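PDB 4EQ3: interferon gamma receptor 1 from Gallus gallus, which probably binds the cytokine interferon gamma as the extracellular, two-domain part of a membrane-spanning cytokine receptor. Local coordinates for residues Phe24-Tyr29 / Phe101-His106; Phe41-Lys46 / Thr65-Ser70; Lys52-Ser57 / Ser70-Glu75. All coordinates share one frame; numbering follows the deposited sequence.

In the fold
Interactions 2 and 3 lie within the first fibronectin type III-like domain; interaction 1 is at its end facing the second domain. Interactions 1 and 2 are buried and largely apolar. Interaction 1 sets the start of strand 25-31 against the short helix 103-106. Interaction 2 packs strand 40-46 of the four-stranded sheet against strand 66-68 of the three-stranded sheet, and its Cys67 is disulfide-bonded to Cys59 of the four-stranded sheet. Strands 25-31 and 66-68 are neighbours, so these two contacts share one sheet. Interaction 3 is only partly buried. It joins strand 54-62, at the margin of the four-stranded sheet, to the loop after strand 66-68, and two waters carry its polar links. Interactions 2 and 3 share Ser70.

Interaction 1 (Phe24-Tyr29 / Phe101-His106); sequences FRTVLY and FVLQKH
This contact belongs to the end of the N-terminal fibronectin type III-like domain that faces the second domain. Here the first residues of Phe24-Tyr29 meet Phe101-His106, where the chain turns from an extended run into the short helix 103-106. The touching residues are all buried, and no hydrogen bond crosses between the segments. Leu103, in the first turn of the helix, reaches the ring of Phe24 with one methyl. Its CD2 lies 3.9 Å from Phe24 CD1, near the ring plane and at the edge. The two side chains cross at about a right angle. Phe24 has its CG anti to its own carbonyl carbon (chi1 -62°). The ring therefore swings nearer to the helix than the direction of its CB alone would suggest. Phe132 and Phe196 form edge-to-face ring contacts with Phe24, which thus joins an aromatic cluster with residues from beyond the first domain. Val102 is the N-cap residue of the helix. Its O accepts from Lys105 N at 2.9 Å and from His106 N at 2.7 Å, closing the turn that presents Leu103. The other branch of Leu103 approaches Thr26, with CD1 4.3 Å from Thr26 OG1. That hydroxyl is hydrogen-bonded to Ser21 OG in the adjoining strand 17-22. Phe101 packs on Phe82 of strand 81-88, in the four-stranded sheet, whereas strand 25-31 belongs to the three-stranded one. Thr26 and Phe101 come at each other from opposite directions. Thr26 CG2, anti to the backbone N, meets Phe101 CZ obliquely, at 4.1 Å.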
loop_
_atom_site.group_PDB
_atom_site.type_symbol
_atom_site.label_atom_id
_atom_site.label_comp_id
_atom_site.label_asym_id
_atom_site.label_seq_id
_atom_site.Cartn_x
_atom_site.Cartn_y
_atom_site.Cartn_z
ATOM N N PHE A 24 2.362 -1.009 -0.495
ATOM C CA PHE A 24 3.428 -1.905 -0.928
ATOM C C PHE A 24 4.328 -2.362 0.207
ATOM O O PHE A 24 5.349 -3.003 -0.024
ATOM C CB PHE A 24 4.233 -1.270 -2.061
ATOM C CG PHE A 24 3.410 -1.001 -3.286
ATOM C CD1 PHE A 24 3.088 -2.033 -4.155
ATOM C CD2 PHE A 24 2.939 0.272 -3.559
ATOM C CE1 PHE A 24 2.320 -1.790 -5.290
ATOM C CE2 PHE A 24 2.170 0.520 -4.683
ATOM C CZ PHE A 24 1.863 -0.509 -5.552
ATOM N N ARG A 25 3.943 -2.023 1.434
ATOM C CA ARG A 25 4.535 -2.645 2.610
ATOM C C ARG A 25 3.638 -3.811 3.009
ATOM O O ARG A 25 2.490 -3.620 3.415
ATOM C CB ARG A 25 4.672 -1.643 3.764
ATOM C CG ARG A 25 5.390 -2.192 5.000
ATOM C CD ARG A 25 6.909 -2.383 4.791
ATOM N NE ARG A 25 7.651 -1.122 4.730
ATOM C CZ ARG A 25 8.975 -1.018 4.862
ATOM N NH1 ARG A 25 9.563 0.170 4.792
ATOM N NH2 ARG A 25 9.718 -2.097 5.072
ATOM N N THR A 26 4.155 -5.023 2.874
ATOM C CA THR A 26 3.372 -6.196 3.212
ATOM C C THR A 26 3.936 -6.899 4.427
ATOM O O THR A 26 5.114 -7.266 4.458
ATOM C CB THR A 26 3.315 -7.192 2.043
ATOM O OG1 THR A 26 2.820 -6.523 0.882
ATOM C CG2 THR A 26 2.406 -8.354 2.384
ATOM N N VAL A 27 3.084 -7.112 5.419
ATOM C CA VAL A 27 3.522 -7.767 6.639
ATOM C C VAL A 27 2.579 -8.879 7.063
ATOM O O VAL A 27 1.352 -8.744 6.996
ATOM C CB VAL A 27 3.717 -6.762 7.797
ATOM C CG1 VAL A 27 4.482 -7.423 8.928
ATOM C CG2 VAL A 27 4.466 -5.541 7.315
ATOM N N LEU A 28 3.174 -9.989 7.486
ATOM C CA LEU A 28 2.437 -11.154 7.941
ATOM C C LEU A 28 2.427 -11.161 9.455
ATOM O O LEU A 28 3.463 -10.978 10.082
ATOM C CB LEU A 28 3.111 -12.435 7.438
ATOM C CG LEU A 28 2.627 -13.747 8.058
ATOM C CD1 LEU A 28 1.212 -14.103 7.589
ATOM C CD2 LEU A 28 3.591 -14.879 7.713
ATOM N N TYR A 29 1.255 -11.372 10.040
ATOM C CA TYR A 29 1.130 -11.391 11.483
ATOM C C TYR A 29 0.472 -12.683 11.936
ATOM O O TYR A 29 -0.336 -13.252 11.218
ATOM C CB TYR A 29 0.258 -10.231 11.957
ATOM C CG TYR A 29 0.757 -8.862 11.576
ATOM C CD1 TYR A 29 1.768 -8.247 12.305
ATOM C CD2 TYR A 29 0.210 -8.174 10.497
ATOM C CE1 TYR A 29 2.221 -6.982 11.972
ATOM C CE2 TYR A 29 0.661 -6.896 10.154
ATOM C CZ TYR A 29 1.666 -6.312 10.899
ATOM O OH TYR A 29 2.130 -5.058 10.584
ATOM N N PHE A 101 -2.921 -14.947 -1.334
ATOM C CA PHE A 101 -2.648 -13.517 -1.352
ATOM C C PHE A 101 -2.291 -13.047 -2.748
ATOM O O PHE A 101 -1.386 -13.588 -3.388
ATOM C CB PHE A 101 -1.543 -13.135 -0.359
ATOM C CG PHE A 101 -1.128 -11.682 -0.446
ATOM C CD1 PHE A 101 -1.803 -10.705 0.280
ATOM C CD2 PHE A 101 -0.075 -11.294 -1.256
ATOM C CE1 PHE A 101 -1.421 -9.363 0.201
ATOM C CE2 PHE A 101 0.314 -9.958 -1.338
ATOM C CZ PHE A 101 -0.361 -8.993 -0.615
ATOM N N VAL A 102 -3.016 -12.031 -3.201
ATOM C CA VAL A 102 -2.760 -11.384 -4.471
ATOM C C VAL A 102 -2.685 -9.881 -4.251
ATOM O O VAL A 102 -3.663 -9.266 -3.833
ATOM C CB VAL A 102 -3.883 -11.680 -5.467
ATOM C CG1 VAL A 102 -3.554 -11.070 -6.801
ATOM C CG2 VAL A 102 -4.087 -13.187 -5.589
ATOM N N LEU A 103 -1.525 -9.296 -4.522
ATOM C CA LEU A 103 -1.298 -7.883 -4.225
ATOM C C LEU A 103 -2.338 -6.966 -4.861
ATOM O O LEU A 103 -2.837 -6.056 -4.212
ATOM C CB LEU A 103 0.117 -7.455 -4.624
ATOM C CG LEU A 103 0.517 -6.025 -4.231
ATOM C CD1 LEU A 103 0.493 -5.843 -2.718
ATOM C CD2 LEU A 103 1.893 -5.694 -4.789
ATOM N N GLN A 104 -2.675 -7.221 -6.121
ATOM C CA GLN A 104 -3.660 -6.415 -6.839
ATOM C C GLN A 104 -5.035 -6.456 -6.179
ATOM O O GLN A 104 -5.802 -5.491 -6.249
ATOM C CB GLN A 104 -3.779 -6.893 -8.298
ATOM C CG GLN A 104 -4.881 -6.217 -9.107
ATOM C CD GLN A 104 -6.215 -6.928 -8.994
ATOM O OE1 GLN A 104 -6.284 -8.154 -9.072
ATOM N NE2 GLN A 104 -7.280 -6.164 -8.815
ATOM N N LYS A 105 -5.352 -7.584 -5.554
ATOM C CA LYS A 105 -6.658 -7.772 -4.941
ATOM C C LYS A 105 -6.634 -7.341 -3.490
ATOM O O LYS A 105 -7.546 -6.674 -3.016
ATOM C CB LYS A 105 -7.086 -9.240 -5.011
ATOM C CG LYS A 105 -7.304 -9.762 -6.420
ATOM C CD LYS A 105 -7.540 -11.271 -6.408
ATOM C CE LYS A 105 -8.707 -11.665 -5.502
ATOM N NZ LYS A 105 -8.892 -13.151 -5.452
ATOM N N HIS A 106 -5.589 -7.738 -2.781
ATOM C CA HIS A 106 -5.575 -7.574 -1.339
ATOM C C HIS A 106 -4.767 -6.387 -0.842
ATOM O O HIS A 106 -4.945 -5.948 0.289
ATOM C CB HIS A 106 -5.088 -8.867 -0.685
ATOM C CG HIS A 106 -5.867 -10.073 -1.107
ATOM N ND1 HIS A 106 -7.237 -10.151 -0.980
ATOM C CD2 HIS A 106 -5.472 -11.248 -1.653
ATOM C CE1 HIS A 106 -7.653 -11.321 -1.431
ATOM N NE2 HIS A 106 -6.600 -12.006 -1.844
#

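Interaction 2 (Phe41-Lys46 / Thr65-Ser70); sequences FVVEVK and TSCDLS
Val43 has CG1 anti to its backbone N (chi1 179°), and its CG2 is thereby anti to the carbonyl carbon. The two methyls fork towards different residues of Thr65-Ser70. CG2 meets Cys67 CB at 4.0 Å. CG1 points to Leu69 and is 4.5 Å from Leu69 CD2, a looser touch. Phe41 carries its CG anti to the carbonyl carbon (chi1 -55°). Its ring runs alongside Thr65, with both side chains pointing the same way. Phe41 CE2 lies 3.9 Å from Thr65 CG2, and the methyl meets the ring obliquely. Thr65 is exposed, so this end of the contact lies near the surface, while Val43, Cys67 and Leu69 are buried.

The pairing is that of a beta sandwich. Strand 40-46 belongs to the four-stranded sheet of this fibronectin type III-like domain, and strand 66-68 lies at the margin of the three-stranded one. The strands face each other through side chains, with no hydrogen bond between the two segments. Cys67 SG is joined to Cys59 SG of strand 54-62 in a disulfide, so a covalent link between the two sheets runs beside Val43. Phe41 also meets Trp30 and Tyr32 edge-to-face, while Leu69 packs on Phe82 and Leu28.

Where strand 66-68 ends, Asp68 forms an Asx turn. Its OD1 accepts from Ser70 N at 3.0 Å, from above the carboxylate plane (42° out of it). The same oxygen accepts from Ser70 OG at 2.7 Å through its syn lone pair. Asp68 OD2 forms a salt bridge with Arg25 NH2.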
loop_
_atom_site.group_PDB
_atom_site.type_symbol
_atom_site.label_atom_id
_atom_site.label_comp_id
_atom_site.label_asym_id
_atom_site.label_seq_id
_atom_site.Cartn_x
_atom_site.Cartn_y
_atom_site.Cartn_z
ATOM N N PHE A 41 9.818 -18.856 15.511
ATOM C CA PHE A 41 8.978 -19.226 14.380
ATOM C C PHE A 41 9.754 -19.327 13.070
ATOM O O PHE A 41 10.825 -18.747 12.925
ATOM C CB PHE A 41 7.813 -18.241 14.237
ATOM C CG PHE A 41 6.984 -18.101 15.484
ATOM C CD1 PHE A 41 6.063 -19.075 15.832
ATOM C CD2 PHE A 41 7.125 -16.992 16.307
ATOM C CE1 PHE A 41 5.300 -18.953 16.982
ATOM C CE2 PHE A 41 6.367 -16.860 17.461
ATOM C CZ PHE A 41 5.454 -17.838 17.803
ATOM N N VAL A 42 9.206 -20.086 12.126
ATOM C CA VAL A 42 9.780 -20.162 10.788
ATOM C C VAL A 42 8.710 -19.895 9.743
ATOM O O VAL A 42 7.675 -20.568 9.715
ATOM C CB VAL A 42 10.421 -21.534 10.505
ATOM C CG1 VAL A 42 11.069 -21.527 9.134
ATOM C CG2 VAL A 42 11.456 -21.862 11.579
ATOM N N VAL A 43 8.970 -18.921 8.880
ATOM C CA VAL A 43 8.006 -18.521 7.860
ATOM C C VAL A 43 8.486 -18.955 6.481
ATOM O O VAL A 43 9.657 -18.764 6.140
ATOM C CB VAL A 43 7.806 -16.994 7.835
ATOM C CG1 VAL A 43 6.814 -16.605 6.752
ATOM C CG2 VAL A 43 7.353 -16.493 9.201
ATOM N N GLU A 44 7.581 -19.538 5.698
ATOM C CA GLU A 44 7.886 -19.877 4.313
ATOM C C GLU A 44 6.939 -19.194 3.326
ATOM O O GLU A 44 5.799 -18.864 3.663
ATOM C CB GLU A 44 7.826 -21.387 4.117
ATOM C CG GLU A 44 8.816 -22.143 4.975
ATOM C CD GLU A 44 8.942 -23.589 4.548
ATOM O OE1 GLU A 44 7.899 -24.248 4.345
ATOM O OE2 GLU A 44 10.089 -24.059 4.406
ATOM N N VAL A 45 7.423 -18.989 2.104
ATOM C CA VAL A 45 6.612 -18.408 1.041
ATOM C C VAL A 45 6.529 -19.348 -0.172
ATOM O O VAL A 45 7.507 -19.985 -0.526
ATOM C CB VAL A 45 7.187 -17.064 0.603
ATOM C CG1 VAL A 45 8.657 -17.212 0.227
ATOM C CG2 VAL A 45 6.375 -16.476 -0.546
ATOM N N LYS A 46 5.374 -19.475 -0.772
ATOM C CA LYS A 46 5.201 -20.227 -1.995
ATOM C C LYS A 46 4.913 -19.258 -3.182
ATOM O O LYS A 46 3.848 -18.748 -3.292
ATOM C CB LYS A 46 4.122 -21.273 -1.816
ATOM C CG LYS A 46 3.775 -22.011 -3.050
ATOM C CD LYS A 46 3.053 -23.278 -2.832
ATOM C CE LYS A 46 1.689 -23.112 -2.241
ATOM N NZ LYS A 46 0.739 -24.114 -2.584
ATOM N N THR A 65 6.254 -12.043 16.406
ATOM C CA THR A 65 5.069 -12.673 15.845
ATOM C C THR A 65 4.645 -11.943 14.578
ATOM O O THR A 65 3.454 -11.765 14.317
ATOM C CB THR A 65 3.914 -12.679 16.851
ATOM O OG1 THR A 65 3.803 -11.384 17.450
ATOM C CG2 THR A 65 4.162 -13.712 17.945
ATOM N N SER A 66 5.633 -11.500 13.807
ATOM C CA SER A 66 5.383 -10.818 12.548
ATOM C C SER A 66 6.565 -11.024 11.618
ATOM O O SER A 66 7.669 -11.335 12.061
ATOM C CB SER A 66 5.110 -9.322 12.766
ATOM O OG SER A 66 6.243 -8.633 13.273
ATOM N N CYS A 67 6.327 -10.858 10.325
ATOM C CA CYS A 67 7.373 -11.023 9.332
ATOM C C CYS A 67 7.122 -10.068 8.182
ATOM O O CYS A 67 6.026 -10.058 7.619
ATOM C CB CYS A 67 7.385 -12.469 8.818
ATOM S SG CYS A 67 8.550 -12.753 7.478
ATOM N N ASP A 68 8.121 -9.260 7.839
ATOM C CA ASP A 68 7.981 -8.308 6.741
ATOM C C ASP A 68 8.253 -9.043 5.440
ATOM O O ASP A 68 9.367 -9.516 5.209
ATOM C CB ASP A 68 8.948 -7.116 6.906
ATOM C CG ASP A 68 8.731 -6.020 5.853
ATOM O OD1 ASP A 68 7.901 -6.193 4.938
ATOM O OD2 ASP A 68 9.391 -4.964 5.938
ATOM N N LEU A 69 7.227 -9.140 4.599
ATOM C CA LEU A 69 7.288 -9.938 3.375
ATOM C C LEU A 69 7.552 -9.083 2.138
ATOM O O LEU A 69 7.568 -9.598 1.011
ATOM C CB LEU A 69 5.974 -10.702 3.175
ATOM C CG LEU A 69 5.481 -11.628 4.289
ATOM C CD1 LEU A 69 4.098 -12.176 3.943
ATOM C CD2 LEU A 69 6.465 -12.765 4.501
ATOM N N SER A 70 7.757 -7.784 2.344
ATOM C CA SER A 70 7.843 -6.837 1.236
ATOM C C SER A 70 8.921 -7.183 0.213
ATOM O O SER A 70 8.830 -6.780 -0.947
ATOM C CB SER A 70 8.080 -5.415 1.758
ATOM O OG SER A 70 7.044 -5.015 2.632
#

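Interaction 3 (Lys52-Ser57 / Ser70-Glu75); sequences KYQTVS and SEEINE
Ser70-Glu75 meets Lys52-Ser57 mainly through Glu72, whose carboxylate is tied by two waters to the margin of a beta sandwich. Lys52-Ser57 enters strand 54-62 of the four-stranded sheet in the first fibronectin type III-like domain. Ser70-Glu75 is part of the loop that leaves strand 66-68. Ser70 OG is hydrogen-bonded to Thr26 N of strand 25-31, and Glu71 is turned to another partner, forming a salt bridge with Arg138.

Glu72 follows and crosses to the strand. Its CG is anti to the carbonyl carbon (chi1 -57°), and the chain bends at chi2 (-73°). The bend lays the side chain obliquely across Val56. Val56 CG1 is 4.0 Å from Glu72 CG and 3.7 Å from Glu72 OE2, so a methyl of the strand packs along the acid. Glu72 also touches Val45 on the neighbouring strand 40-46.

No direct hydrogen bond joins the two segments. Each carboxylate oxygen of Glu72 has its own water instead. Water 1 is 2.7 Å from Glu72 OE1 and accepts from Gln54 NE2, also at 2.7 Å. Water 2 accepts from Ser57 N at 3.0 Å and lies 2.7 Å from Glu72 OE2. Both waters also lie by Thr55 O, which pairs with water 1 at 2.9 Å and only weakly with water 2. The bridges therefore reach backbone as well as side chain, and they hold both oxygens of the carboxylate. Beyond Glu72 the loop moves off towards other parts of the domain: Ile73 turns to Phe82 and Thr26, and Asn74 N is hydrogen-bonded to Tyr80 OH.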
loop_
_atom_site.group_PDB
_atom_site.type_symbol
_atom_site.label_atom_id
_atom_site.label_comp_id
_atom_site.label_asym_id
_atom_site.label_seq_id
_atom_site.Cartn_x
_atom_site.Cartn_y
_atom_site.Cartn_z
ATOM N N LYS A 52 6.297 -24.018 -5.168
ATOM C CA LYS A 52 6.833 -24.675 -3.995
ATOM C C LYS A 52 7.207 -23.727 -2.834
ATOM O O LYS A 52 7.701 -22.686 -3.066
ATOM C CB LYS A 52 8.014 -25.568 -4.391
ATOM C CG LYS A 52 7.617 -26.766 -5.148
ATOM C CD LYS A 52 8.679 -27.238 -6.104
ATOM C CE LYS A 52 8.387 -28.610 -6.558
ATOM N NZ LYS A 52 6.971 -28.713 -6.812
ATOM N N TYR A 53 6.978 -24.129 -1.596
ATOM C CA TYR A 53 7.375 -23.313 -0.453
ATOM C C TYR A 53 8.884 -23.262 -0.335
ATOM O O TYR A 53 9.580 -24.250 -0.608
ATOM C CB TYR A 53 6.782 -23.852 0.845
ATOM C CG TYR A 53 5.356 -23.431 1.058
ATOM C CD1 TYR A 53 5.058 -22.157 1.528
ATOM C CD2 TYR A 53 4.309 -24.297 0.790
ATOM C CE1 TYR A 53 3.755 -21.763 1.717
ATOM C CE2 TYR A 53 2.998 -23.914 0.980
ATOM C CZ TYR A 53 2.733 -22.637 1.451
ATOM O OH TYR A 53 1.437 -22.231 1.649
ATOM N N GLN A 54 9.379 -22.099 0.060
ATOM C CA GLN A 54 10.785 -21.916 0.346
ATOM C C GLN A 54 10.885 -21.008 1.558
ATOM O O GLN A 54 9.945 -20.275 1.873
ATOM C CB GLN A 54 11.488 -21.274 -0.837
ATOM C CG GLN A 54 11.121 -19.826 -1.051
ATOM C CD GLN A 54 11.759 -19.265 -2.296
ATOM O OE1 GLN A 54 11.604 -19.818 -3.385
ATOM N NE2 GLN A 54 12.479 -18.160 -2.147
ATOM N N THR A 55 12.027 -21.045 2.230
ATOM C CA THR A 55 12.213 -20.269 3.446
ATOM C C THR A 55 12.295 -18.766 3.179
ATOM O O THR A 55 12.918 -18.324 2.212
ATOM C CB THR A 55 13.462 -20.754 4.234
ATOM O OG1 THR A 55 13.038 -21.376 5.455
ATOM C CG2 THR A 55 14.393 -19.592 4.556
ATOM N N VAL A 56 11.642 -17.990 4.037
ATOM C CA VAL A 56 11.806 -16.544 4.055
ATOM C C VAL A 56 13.003 -16.209 4.940
ATOM O O VAL A 56 12.889 -16.197 6.162
ATOM C CB VAL A 56 10.566 -15.851 4.624
ATOM C CG1 VAL A 56 10.761 -14.352 4.607
ATOM C CG2 VAL A 56 9.327 -16.249 3.826
ATOM N N SER A 57 14.147 -15.937 4.323
ATOM C CA SER A 57 15.418 -15.927 5.042
ATOM C C SER A 57 15.416 -15.027 6.274
ATOM O O SER A 57 15.943 -15.405 7.319
ATOM C CB SER A 57 16.560 -15.535 4.109
ATOM O OG SER A 57 16.370 -14.223 3.603
ATOM N N SER A 70 7.757 -7.784 2.344
ATOM C CA SER A 70 7.843 -6.837 1.236
ATOM C C SER A 70 8.921 -7.183 0.213
ATOM O O SER A 70 8.830 -6.780 -0.947
ATOM C CB SER A 70 8.080 -5.415 1.758
ATOM O OG SER A 70 7.044 -5.015 2.632
ATOM N N GLU A 71 9.945 -7.914 0.638
ATOM C CA GLU A 71 11.046 -8.232 -0.262
ATOM C C GLU A 71 10.842 -9.564 -0.967
ATOM O O GLU A 71 11.623 -9.925 -1.841
ATOM C CB GLU A 71 12.374 -8.242 0.489
ATOM C CG GLU A 71 12.739 -6.903 1.122
ATOM C CD GLU A 71 12.996 -5.806 0.092
ATOM O OE1 GLU A 71 13.989 -5.914 -0.664
ATOM O OE2 GLU A 71 12.213 -4.830 0.050
ATOM N N GLU A 72 9.792 -10.289 -0.590
ATOM C CA GLU A 72 9.506 -11.602 -1.162
ATOM C C GLU A 72 8.443 -11.507 -2.243
ATOM O O GLU A 72 8.183 -12.469 -2.964
ATOM C CB GLU A 72 9.011 -12.554 -0.073
ATOM C CG GLU A 72 9.974 -12.726 1.089
ATOM C CD GLU A 72 11.176 -13.569 0.711
ATOM O OE1 GLU A 72 11.041 -14.429 -0.196
ATOM O OE2 GLU A 72 12.250 -13.367 1.317
ATOM N N ILE A 73 7.812 -10.348 -2.341
ATOM C CA ILE A 73 6.693 -10.174 -3.251
ATOM C C ILE A 73 7.085 -9.270 -4.395
ATOM O O ILE A 73 7.347 -8.084 -4.206
ATOM C CB ILE A 73 5.479 -9.601 -2.511
ATOM C CG1 ILE A 73 5.016 -10.604 -1.447
ATOM C CG2 ILE A 73 4.364 -9.255 -3.492
ATOM C CD1 ILE A 73 3.976 -10.069 -0.487
ATOM N N ASN A 74 7.159 -9.835 -5.593
ATOM C CA ASN A 74 7.563 -9.041 -6.744
ATOM C C ASN A 74 6.685 -9.331 -7.951
ATOM O O ASN A 74 7.108 -9.188 -9.101
ATOM C CB ASN A 74 9.034 -9.270 -7.064
ATOM C CG ASN A 74 9.418 -10.721 -6.991
ATOM O OD1 ASN A 74 8.924 -11.542 -7.766
ATOM N ND2 ASN A 74 10.303 -11.057 -6.053
ATOM N N GLU A 75 5.460 -9.747 -7.659
ATOM C CA GLU A 75 4.435 -9.958 -8.668
ATOM C C GLU A 75 3.181 -9.324 -8.097
ATOM O O GLU A 75 2.852 -9.551 -6.936
ATOM C CB GLU A 75 4.197 -11.454 -8.883
ATOM C CG GLU A 75 5.389 -12.212 -9.465
ATOM C CD GLU A 75 5.648 -11.856 -10.918
ATOM O OE1 GLU A 75 4.744 -11.281 -11.561
ATOM O OE2 GLU A 75 6.758 -12.146 -11.415
HETATM O O HOH W 1 12.643 -16.566 -0.035
HETATM O O HOH W 2 14.091 -15.323 1.403
#